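PDB 5Z3E: glycoside hydrolase 15-related protein from Kribbella flavida, which hydrolyses the alpha-1,6-glucosidic linkage of isomaltose from the non-reducing end, releasing beta-D-glucose and D-glucose. Local coordinates for residues A[209-221]-A[234-246]. The protein carries 1 engineered substitution. Sequence-based numbering, arbitrary orientation.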
loop_
_atom_site.group_PDB
_atom_site.type_symbol
_atom_site.label_atom_id
_atom_site.label_comp_id
_atom_site.label_asym_id
_atom_site.label_seq_id
_atom_site.Cartn_x
_atom_site.Cartn_y
_atom_site.Cartn_z
ATOM N N LEU A 209 3.267 -1.068 10.531
ATOM C CA LEU A 209 3.251 0.021 11.504
ATOM C C LEU A 209 3.241 1.350 10.787
ATOM O O LEU A 209 2.534 2.290 11.188
ATOM C CB LEU A 209 4.454 -0.100 12.432
ATOM C CG LEU A 209 4.406 -1.281 13.395
ATOM C CD1 LEU A 209 5.785 -1.516 14.006
ATOM C CD2 LEU A 209 3.365 -1.074 14.482
ATOM N N GLY A 210 4.036 1.488 9.722
ATOM C CA GLY A 210 4.080 2.717 8.976
ATOM C C GLY A 210 2.750 3.060 8.329
ATOM O O GLY A 210 2.313 4.220 8.383
ATOM N N ALA A 211 2.098 2.091 7.700
ATOM C CA ALA A 211 0.799 2.320 7.088
ATOM C C ALA A 211 -0.210 2.818 8.118
ATOM O O ALA A 211 -0.998 3.724 7.862
ATOM C CB ALA A 211 0.307 1.047 6.438
ATOM N N ILE A 212 -0.222 2.171 9.294
ATOM C CA ILE A 212 -1.126 2.590 10.361
ATOM C C ILE A 212 -0.811 4.021 10.778
ATOM O O ILE A 212 -1.707 4.849 10.914
ATOM C CB ILE A 212 -1.071 1.590 11.529
ATOM C CG1 ILE A 212 -1.523 0.205 11.071
ATOM C CG2 ILE A 212 -1.911 2.118 12.693
ATOM C CD1 ILE A 212 -1.339 -0.872 12.120
ATOM N N HIS A 213 0.465 4.308 11.007
ATOM C CA HIS A 213 0.900 5.650 11.338
ATOM C C HIS A 213 0.405 6.659 10.326
ATOM O O HIS A 213 -0.106 7.721 10.687
ATOM C CB HIS A 213 2.427 5.672 11.428
ATOM C CG HIS A 213 3.013 7.024 11.687
ATOM N ND1 HIS A 213 3.280 7.947 10.707
ATOM C CD2 HIS A 213 3.386 7.613 12.846
ATOM C CE1 HIS A 213 3.797 9.032 11.281
ATOM N NE2 HIS A 213 3.871 8.865 12.579
ATOM N N GLY A 214 0.602 6.372 9.038
ATOM C CA GLY A 214 0.185 7.312 8.024
ATOM C C GLY A 214 -1.300 7.605 8.083
ATOM O O GLY A 214 -1.725 8.765 7.938
ATOM N N GLY A 215 -2.122 6.578 8.267
ATOM C CA GLY A 215 -3.543 6.792 8.382
ATOM C C GLY A 215 -3.937 7.589 9.611
ATOM O O GLY A 215 -4.803 8.467 9.542
ATOM N N LEU A 216 -3.336 7.269 10.748
ATOM C CA LEU A 216 -3.643 7.965 11.990
ATOM C C LEU A 216 -3.223 9.419 11.954
ATOM O O LEU A 216 -3.955 10.295 12.418
ATOM C CB LEU A 216 -3.025 7.231 13.174
ATOM C CG LEU A 216 -3.590 5.847 13.478
ATOM C CD1 LEU A 216 -2.860 5.252 14.668
ATOM C CD2 LEU A 216 -5.092 5.861 13.709
ATOM N N VAL A 217 -2.036 9.715 11.409
ATOM C CA VAL A 217 -1.619 11.101 11.293
ATOM C C VAL A 217 -2.534 11.831 10.307
ATOM O O VAL A 217 -2.876 13.002 10.542
ATOM C CB VAL A 217 -0.133 11.223 10.924
ATOM C CG1 VAL A 217 0.249 12.651 10.602
ATOM C CG2 VAL A 217 0.729 10.694 12.052
ATOM N N ALA A 218 -2.945 11.170 9.230
ATOM C CA ALA A 218 -3.824 11.819 8.270
ATOM C C ALA A 218 -5.115 12.270 8.951
ATOM O O ALA A 218 -5.542 13.416 8.772
ATOM C CB ALA A 218 -4.108 10.898 7.103
ATOM N N VAL A 219 -5.769 11.407 9.719
ATOM C CA VAL A 219 -7.012 11.834 10.352
ATOM C C VAL A 219 -6.772 12.766 11.524
ATOM O O VAL A 219 -7.572 13.685 11.744
ATOM C CB VAL A 219 -7.920 10.635 10.780
ATOM C CG1 VAL A 219 -8.396 9.868 9.566
ATOM C CG2 VAL A 219 -7.264 9.712 11.789
ATOM N N GLY A 220 -5.692 12.583 12.280
ATOM C CA GLY A 220 -5.438 13.399 13.446
ATOM C C GLY A 220 -4.993 14.812 13.156
ATOM O O GLY A 220 -5.042 15.674 14.036
ATOM N N THR A 221 -4.565 15.080 11.916
ATOM C CA THR A 221 -4.159 16.414 11.477
ATOM C C THR A 221 -5.134 17.007 10.477
ATOM O O THR A 221 -4.876 18.041 9.905
ATOM C CB THR A 221 -2.751 16.417 10.894
ATOM O OG1 THR A 221 -2.714 15.646 9.690
ATOM C CG2 THR A 221 -1.714 15.940 11.869
ATOM N N THR A 234 -5.506 9.625 18.040
ATOM C CA THR A 234 -4.814 9.192 16.832
ATOM C C THR A 234 -3.368 9.673 16.810
ATOM O O THR A 234 -2.475 8.927 16.414
ATOM C CB THR A 234 -5.569 9.581 15.569
ATOM O OG1 THR A 234 -5.657 10.985 15.405
ATOM C CG2 THR A 234 -6.924 8.896 15.506
ATOM N N LEU A 235 -3.126 10.922 17.215
ATOM C CA LEU A 235 -1.753 11.427 17.215
ATOM C C LEU A 235 -0.925 10.831 18.348
ATOM O O LEU A 235 0.288 10.651 18.196
ATOM C CB LEU A 235 -1.697 12.940 17.210
ATOM C CG LEU A 235 -2.313 13.601 15.981
ATOM C CD1 LEU A 235 -1.972 15.070 15.956
ATOM C CD2 LEU A 235 -1.876 12.926 14.670
ATOM N N GLN A 236 -1.551 10.536 19.485
ATOM C CA GLN A 236 -0.822 9.918 20.580
ATOM C C GLN A 236 -0.386 8.496 20.198
ATOM O O GLN A 236 0.746 8.100 20.463
ATOM C CB GLN A 236 -1.630 9.939 21.855
ATOM C CG GLN A 236 -0.732 9.723 23.080
ATOM C CD GLN A 236 0.120 10.949 23.439
ATOM O OE1 GLN A 236 -0.418 12.038 23.600
ATOM N NE2 GLN A 236 1.421 10.822 23.540
ATOM N N VAL A 237 -1.283 7.733 19.565
ATOM C CA VAL A 237 -0.928 6.390 19.110
ATOM C C VAL A 237 0.112 6.474 17.995
ATOM O O VAL A 237 1.053 5.675 17.985
ATOM C CB VAL A 237 -2.167 5.578 18.717
ATOM C CG1 VAL A 237 -1.786 4.330 17.938
ATOM C CG2 VAL A 237 -2.952 5.225 19.958
ATOM N N ALA A 238 -0.009 7.427 17.074
ATOM C CA ALA A 238 1.026 7.576 16.062
ATOM C C ALA A 238 2.394 7.790 16.729
ATOM O O ALA A 238 3.405 7.237 16.285
ATOM C CB ALA A 238 0.686 8.675 15.089
ATOM N N ALA A 239 2.456 8.592 17.795
ATOM C CA ALA A 239 3.701 8.789 18.517
ATOM C C ALA A 239 4.198 7.486 19.149
ATOM O O ALA A 239 5.410 7.244 19.172
ATOM C CB ALA A 239 3.538 9.893 19.564
ATOM N N ARG A 240 3.278 6.675 19.675
ATOM C CA ARG A 240 3.631 5.369 20.220
ATOM C C ARG A 240 4.218 4.458 19.152
ATOM O O ARG A 240 5.171 3.712 19.417
ATOM C CB ARG A 240 2.410 4.708 20.854
ATOM C CG ARG A 240 1.873 5.428 22.081
ATOM C CD ARG A 240 0.719 4.729 22.753
ATOM N NE ARG A 240 0.318 5.478 23.932
ATOM C CZ ARG A 240 -0.834 6.130 24.206
ATOM N NH1 ARG A 240 -1.760 6.338 23.238
ATOM N NH2 ARG A 240 -0.976 6.796 25.380
ATOM N N ILE A 241 3.674 4.495 17.936
ATOM C CA ILE A 241 4.224 3.730 16.837
ATOM C C ILE A 241 5.662 4.165 16.569
ATOM O O ILE A 241 6.562 3.341 16.420
ATOM C CB ILE A 241 3.360 3.863 15.576
ATOM C CG1 ILE A 241 2.005 3.175 15.779
ATOM C CG2 ILE A 241 4.096 3.283 14.381
ATOM C CD1 ILE A 241 0.981 3.464 14.706
ATOM N N ARG A 242 5.869 5.482 16.486
ATOM C CA ARG A 242 7.213 5.975 16.235
ATOM C C ARG A 242 8.180 5.579 17.347
ATOM O O ARG A 242 9.336 5.254 17.068
ATOM C CB ARG A 242 7.226 7.482 15.998
ATOM C CG ARG A 242 6.437 7.899 14.779
ATOM C CD ARG A 242 6.652 9.357 14.396
ATOM N NE ARG A 242 6.319 10.271 15.481
ATOM C CZ ARG A 242 5.151 10.874 15.686
ATOM N NH1 ARG A 242 4.149 10.723 14.835
ATOM N NH2 ARG A 242 4.969 11.615 16.775
ATOM N N SER A 243 7.724 5.575 18.595
ATOM C CA SER A 243 8.567 5.127 19.690
ATOM C C SER A 243 9.006 3.681 19.499
ATOM O O SER A 243 10.157 3.322 19.755
ATOM C CB SER A 243 7.843 5.231 21.027
ATOM O OG SER A 243 7.573 6.562 21.393
ATOM N N LEU A 244 8.082 2.827 19.100
ATOM C CA LEU A 244 8.379 1.427 18.901
ATOM C C LEU A 244 9.387 1.239 17.760
ATOM O O LEU A 244 10.338 0.450 17.870
ATOM C CB LEU A 244 7.086 0.712 18.654
ATOM C CG LEU A 244 7.111 -0.752 18.640
ATOM C CD1 LEU A 244 7.716 -1.344 19.918
ATOM C CD2 LEU A 244 5.646 -1.271 18.511
ATOM N N VAL A 245 9.187 1.964 16.654
ATOM C CA VAL A 245 10.121 1.899 15.548
ATOM C C VAL A 245 11.490 2.438 15.948
ATOM O O VAL A 245 12.519 1.858 15.590
ATOM C CB VAL A 245 9.533 2.588 14.313
ATOM C CG1 VAL A 245 10.545 2.666 13.190
ATOM C CG2 VAL A 245 8.273 1.863 13.839
ATOM N N SER A 246 11.540 3.535 16.706
ATOM C CA SER A 246 12.840 4.026 17.162
ATOM C C SER A 246 13.564 3.007 18.032
ATOM O O SER A 246 14.789 2.887 17.978
ATOM C CB SER A 246 12.664 5.328 17.927
ATOM O OG SER A 246 12.286 6.399 17.074
#
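Leu216 and Ile241 interlock as knobs-into-holes between two nearly antiparallel helices, at an angle of 152°. Helices 206-220 and 231-248 are neighbours in the helical catalytic domain of family 15, consistent with the (alpha/alpha)6 barrel of its relatives. Their axes approach to 8.3 Å.

The tight part is apolar. Leu216 sits among Thr234, Val237, Ala238 and Ile241, and its CD1 lies 3.6 Å from Val237 CG1. Ile241 fills the hollow formed by Leu209, Ile212, His213 and Leu216. Its CG2 is anti to the backbone N and lies over the carbonyl of Leu209. The CD1 branch meets Ile212 CG2 at 3.8 Å, the two side chains crossing at about a right angle. Leu185 and Leu186 of helix 175-188 back this side of the pair, touching Ile212 and Val237.

The other side is more polar and partly exposed. Here Arg242 NH1 donates to His213 NE2 over 2.9 Å. The bond is fairly straight, at 161°, and NH1 lies near the ring plane. The guanidinium stands almost upright to the ring, with the planes 88° apart. A bend at chi3 turns the arginine back toward the imidazole. His213 ND1 bonds to the backbone O of Phe275, so both ring nitrogens are engaged and the ring's rotation is fixed. An alanine in place of Arg242 would probably leave His213 NE2 without this donor and the ring edge less covered.

Near the end of helix 206-220, Leu235 reaches Gly220 and the exposed Thr221 through its methyls. Gly220 is packed so closely that a side chain there would clash with Thr234 and Leu235. Thr234 OG1, hydrogen-bonded to Ser231 O, lies just 3.1 Å from Gly220 CA.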